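Local atomic coordinates of deoxyhypusine synthase, putative (Entamoeba histolytica, PDB entry 7L9R), a protein that probably acts as a deoxyhypusine synthase, an NAD-dependent transferase that starts hypusine formation by transferring the 4-aminobutyl group of spermidine to a lysine of eIF5A. Residues B[60-63]-B[64-67]; B[206-209]-B[210-214]. All coordinates share one frame; numbering follows the deposited sequence.

Contact 1: B[60-63]-B[64-67]; sequences IINK and MLTW
The carbonyl oxygen Asn-62 O is gripped twice by Thr-66, in the last turn of helix 51-66, which packs on the parallel sheet of the Rossmann-like fold. Thr-66 N reaches Asn-62 O at 3.0 Å as an ordinary i to i+4 helix bond, and Thr-66 OG1 donates to Asn-62 O at 2.9 Å from the opposite face of the carbonyl plane. The hydroxyl is there because chi1 of 65° sets OG1 between the backbone N and carbonyl carbon of Thr-66 and turns it back toward the preceding turn. The hydroxyl thus stays with its own helix just before Trp-67 leaves helical geometry. Upstream, Met-64 N to Ile-60 O and Leu-65 N to Ile-61 O continue the same ladder.

On the buried side Met-64 extends out toward the sheet while slanting back toward the preceding turn, its CG anti to its own carbonyl carbon, and its terminal methyl CE comes within 4.1 Å of Ile-60 CG2, the two side chains crossing at a slant. Ile-60 packs on strand 289-294; Ile-61 and Met-64 touch that strand and 262-268, Met-64 also reaching strand 87-93. The outward side is polar: Asn-62 OD1 hydrogen-bonds Thr-345 OG1, while the extended Lys-63 carries NZ to a salt bridge with Glu-322. Leu-65 is buried and packs on Ile-89 and Phe-342, with its branch carbon CG 3.5 Å from Ile-61 O and its methyl CD1 4.3 Å from Ile-61 CG2.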
loop_
_atom_site.group_PDB
_atom_site.type_symbol
_atom_site.label_atom_id
_atom_site.label_comp_id
_atom_site.label_asym_id
_atom_site.label_seq_id
_atom_site.Cartn_x
_atom_site.Cartn_y
_atom_site.Cartn_z
ATOM N N ILE B 60 13.199 11.218 20.704
ATOM C CA ILE B 60 14.169 10.126 20.660
ATOM C C ILE B 60 15.492 10.598 20.063
ATOM O O ILE B 60 16.569 10.211 20.535
ATOM C CB ILE B 60 13.582 8.928 19.888
ATOM C CG1 ILE B 60 12.473 8.262 20.708
ATOM C CG2 ILE B 60 14.664 7.906 19.545
ATOM C CD1 ILE B 60 11.648 7.260 19.923
ATOM N N ILE B 61 15.440 11.438 19.025
ATOM C CA ILE B 61 16.675 11.918 18.407
ATOM C C ILE B 61 17.448 12.803 19.377
ATOM O O ILE B 61 18.671 12.678 19.505
ATOM C CB ILE B 61 16.371 12.641 17.079
ATOM C CG1 ILE B 61 15.966 11.626 16.009
ATOM C CG2 ILE B 61 17.586 13.423 16.595
ATOM C CD1 ILE B 61 15.471 12.251 14.717
ATOM N N ASN B 62 16.751 13.684 20.102
ATOM C CA ASN B 62 17.433 14.499 21.107
ATOM C C ASN B 62 18.057 13.642 22.197
ATOM O O ASN B 62 19.103 14.005 22.749
ATOM C CB ASN B 62 16.465 15.511 21.719
ATOM C CG ASN B 62 16.198 16.684 20.807
ATOM O OD1 ASN B 62 17.081 17.131 20.075
ATOM N ND2 ASN B 62 14.969 17.177 20.828
ATOM N N LYS B 63 17.441 12.501 22.521
ATOM C CA LYS B 63 18.057 11.586 23.475
ATOM C C LYS B 63 19.352 10.993 22.922
ATOM O O LYS B 63 20.309 10.780 23.675
ATOM C CB LYS B 63 17.074 10.481 23.858
ATOM C CG LYS B 63 15.900 10.958 24.700
ATOM C CD LYS B 63 15.054 9.786 25.167
ATOM C CE LYS B 63 13.787 10.255 25.861
ATOM N NZ LYS B 63 13.092 9.129 26.550
ATOM N N MET B 64 19.404 10.719 21.612
ATOM C CA MET B 64 20.658 10.267 21.012
ATOM C C MET B 64 21.752 11.306 21.211
ATOM O O MET B 64 22.879 10.975 21.594
ATOM C CB MET B 64 20.485 9.986 19.515
ATOM C CG MET B 64 19.437 8.968 19.120
ATOM S SD MET B 64 19.396 8.812 17.311
ATOM C CE MET B 64 17.931 7.813 17.060
ATOM N N LEU B 65 21.431 12.573 20.945
ATOM C CA LEU B 65 22.438 13.627 20.970
ATOM C C LEU B 65 22.917 13.933 22.384
ATOM O O LEU B 65 24.092 14.266 22.574
ATOM C CB LEU B 65 21.879 14.890 20.313
ATOM C CG LEU B 65 21.474 14.739 18.844
ATOM C CD1 LEU B 65 20.659 15.927 18.369
ATOM C CD2 LEU B 65 22.702 14.556 17.969
ATOM N N THR B 66 22.041 13.817 23.385
ATOM C CA THR B 66 22.363 14.214 24.753
ATOM C C THR B 66 22.747 13.052 25.658
ATOM O O THR B 66 23.055 13.285 26.831
ATOM C CB THR B 66 21.182 14.958 25.388
ATOM O OG1 THR B 66 20.065 14.068 25.508
ATOM C CG2 THR B 66 20.780 16.151 24.545
ATOM N N TRP B 67 22.723 11.816 25.161
ATOM C CA TRP B 67 22.969 10.670 26.029
ATOM C C TRP B 67 24.361 10.736 26.651
ATOM O O TRP B 67 25.349 11.049 25.981
ATOM C CB TRP B 67 22.816 9.360 25.257
ATOM C CG TRP B 67 23.036 8.152 26.128
ATOM C CD1 TRP B 67 22.084 7.455 26.810
ATOM C CD2 TRP B 67 24.289 7.518 26.434
ATOM N NE1 TRP B 67 22.658 6.423 27.510
ATOM C CE2 TRP B 67 24.010 6.439 27.296
ATOM C CE3 TRP B 67 25.615 7.755 26.056
ATOM C CZ2 TRP B 67 25.008 5.597 27.788
ATOM C CZ3 TRP B 67 26.604 6.916 26.546
ATOM C CH2 TRP B 67 26.295 5.852 27.403
#

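Contact 2: B[206-209]-B[210-214]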
loop_
_atom_site.group_PDB
_atom_site.type_symbol
_atom_site.label_atom_id
_atom_site.label_comp_id
_atom_site.label_asym_id
_atom_site.label_seq_id
_atom_site.Cartn_x
_atom_site.Cartn_y
_atom_site.Cartn_z
ATOM N N VAL B 206 27.466 16.192 0.048
ATOM C CA VAL B 206 27.539 15.342 1.232
ATOM C C VAL B 206 28.895 14.640 1.305
ATOM O O VAL B 206 29.550 14.627 2.357
ATOM C CB VAL B 206 26.373 14.334 1.231
ATOM C CG1 VAL B 206 26.550 13.297 2.330
ATOM C CG2 VAL B 206 25.025 15.060 1.375
ATOM N N ILE B 207 29.354 14.071 0.182
ATOM C CA ILE B 207 30.524 13.193 0.259
ATOM C C ILE B 207 31.802 13.974 0.554
ATOM O O ILE B 207 32.701 13.461 1.232
ATOM C CB ILE B 207 30.682 12.337 -1.016
ATOM C CG1 ILE B 207 30.957 13.212 -2.239
ATOM C CG2 ILE B 207 29.455 11.457 -1.228
ATOM C CD1 ILE B 207 31.287 12.413 -3.475
ATOM N N THR B 208 31.919 15.216 0.083
ATOM C CA THR B 208 33.118 15.981 0.419
ATOM C C THR B 208 33.203 16.223 1.920
ATOM O O THR B 208 34.274 16.072 2.521
ATOM C CB THR B 208 33.152 17.307 -0.335
ATOM O OG1 THR B 208 33.305 17.064 -1.743
ATOM C CG2 THR B 208 34.304 18.174 0.170
ATOM N N TRP B 209 32.080 16.579 2.545
ATOM C CA TRP B 209 32.078 16.818 3.985
ATOM C C TRP B 209 32.196 15.520 4.774
ATOM O O TRP B 209 32.713 15.528 5.895
ATOM C CB TRP B 209 30.819 17.580 4.393
ATOM C CG TRP B 209 30.938 19.068 4.189
ATOM C CD1 TRP B 209 30.361 19.807 3.199
ATOM C CD2 TRP B 209 31.686 19.989 4.993
ATOM N NE1 TRP B 209 30.699 21.124 3.335
ATOM C CE2 TRP B 209 31.512 21.267 4.429
ATOM C CE3 TRP B 209 32.485 19.855 6.133
ATOM C CZ2 TRP B 209 32.108 22.413 4.966
ATOM C CZ3 TRP B 209 33.079 21.002 6.672
ATOM C CH2 TRP B 209 32.880 22.260 6.088
ATOM N N ALA B 210 31.712 14.403 4.224
ATOM C CA ALA B 210 31.897 13.133 4.915
ATOM C C ALA B 210 33.366 12.733 4.936
ATOM O O ALA B 210 33.863 12.222 5.947
ATOM C CB ALA B 210 31.047 12.047 4.268
ATOM N N ALA B 211 34.075 12.967 3.832
ATOM C CA ALA B 211 35.503 12.686 3.811
ATOM C C ALA B 211 36.259 13.632 4.738
ATOM O O ALA B 211 37.192 13.210 5.431
ATOM C CB ALA B 211 36.037 12.776 2.382
ATOM N N LYS B 212 35.868 14.915 4.773
ATOM C CA LYS B 212 36.543 15.861 5.660
ATOM C C LYS B 212 36.402 15.458 7.123
ATOM O O LYS B 212 37.381 15.476 7.876
ATOM C CB LYS B 212 36.000 17.281 5.470
ATOM C CG LYS B 212 36.629 18.095 4.347
ATOM C CD LYS B 212 36.595 19.600 4.700
ATOM C CE LYS B 212 36.528 20.502 3.465
ATOM N NZ LYS B 212 35.130 20.949 3.145
ATOM N N ASN B 213 35.196 15.071 7.544
ATOM C CA ASN B 213 34.933 14.789 8.949
ATOM C C ASN B 213 34.965 13.300 9.272
ATOM O O ASN B 213 34.509 12.898 10.349
ATOM C CB ASN B 213 33.601 15.409 9.375
ATOM C CG ASN B 213 33.604 16.918 9.244
ATOM O OD1 ASN B 213 34.658 17.544 9.322
ATOM N ND2 ASN B 213 32.430 17.510 9.066
ATOM N N ASN B 214 35.524 12.484 8.379
ATOM C CA ASN B 214 35.723 11.061 8.631
ATOM C C ASN B 214 34.411 10.394 9.026
ATOM O O ASN B 214 34.329 9.624 9.986
ATOM C CB ASN B 214 36.798 10.833 9.694
ATOM C CG ASN B 214 38.127 11.414 9.292
ATOM O OD1 ASN B 214 38.751 12.160 10.047
ATOM N ND2 ASN B 214 38.565 11.085 8.085
#
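Lys-212 lays its ammonium over one face of the Trp-209 indole, a cation-pi contact in which NZ stands 3.7 Å from the centroid of the six-membered ring and only 7° off the ring normal. The lysine chain bends at its last torsion (chi4 97°), which folds NZ back over the benzene half of the indole; the closest ring carbon, CZ2 of Trp-209, is 3.8 Å from NZ. Asn-213 comes instead to the indole edge, running alongside Trp-209 with its amide turned 47° from the ring plane and its ND2 3.8 Å from CE3 of Trp-209. That amide nitrogen is held by Val-110 O, and the indole NE1 by Thr-203 O, so both flat groups are fixed from outside the turn.

Lys-212, exposed, makes the loose side, although the indole beneath it packs on Arg-107, Val-110 and Glu-111 of helix 102-111. The tight side belongs to Val-206, Ile-207 and Ala-210, all buried: Ile-207 packs against helices 124-130 and 189-200, Val-206 against Phe-106 of helix 102-111. Ala-210 N bonds to Val-206 O at 2.9 Å, and Asn-213 N closes the series on Trp-209 O at 3.0 Å. Together they make a short alpha-helix wedged among helices 102-111, 124-130 and 189-200, with an i to i+3 Trp-Lys cation-pi pair.

Contact 1 comes first along the chain, at the C-terminal end of helix 51-66, and contact 2 follows much later, occupying helix 206-212 and the residues just after it. Their centres are 23 Å apart and their nearest atoms about 14 Å, so they do not touch. The parallel sheet relates them: residues 60-67 pack on the two middle strands 87-93 and 262-268 and their neighbour 289-294, while helix 206-212 lies among helices 102-111, 124-130 and 189-200 and leads into strand 216-218, an edge strand of the sheet within this chain. Both belong to the same deoxyhypusine synthase family region. Both finish a helix, one lying on the sheet, the other packed among helices ahead of an edge strand.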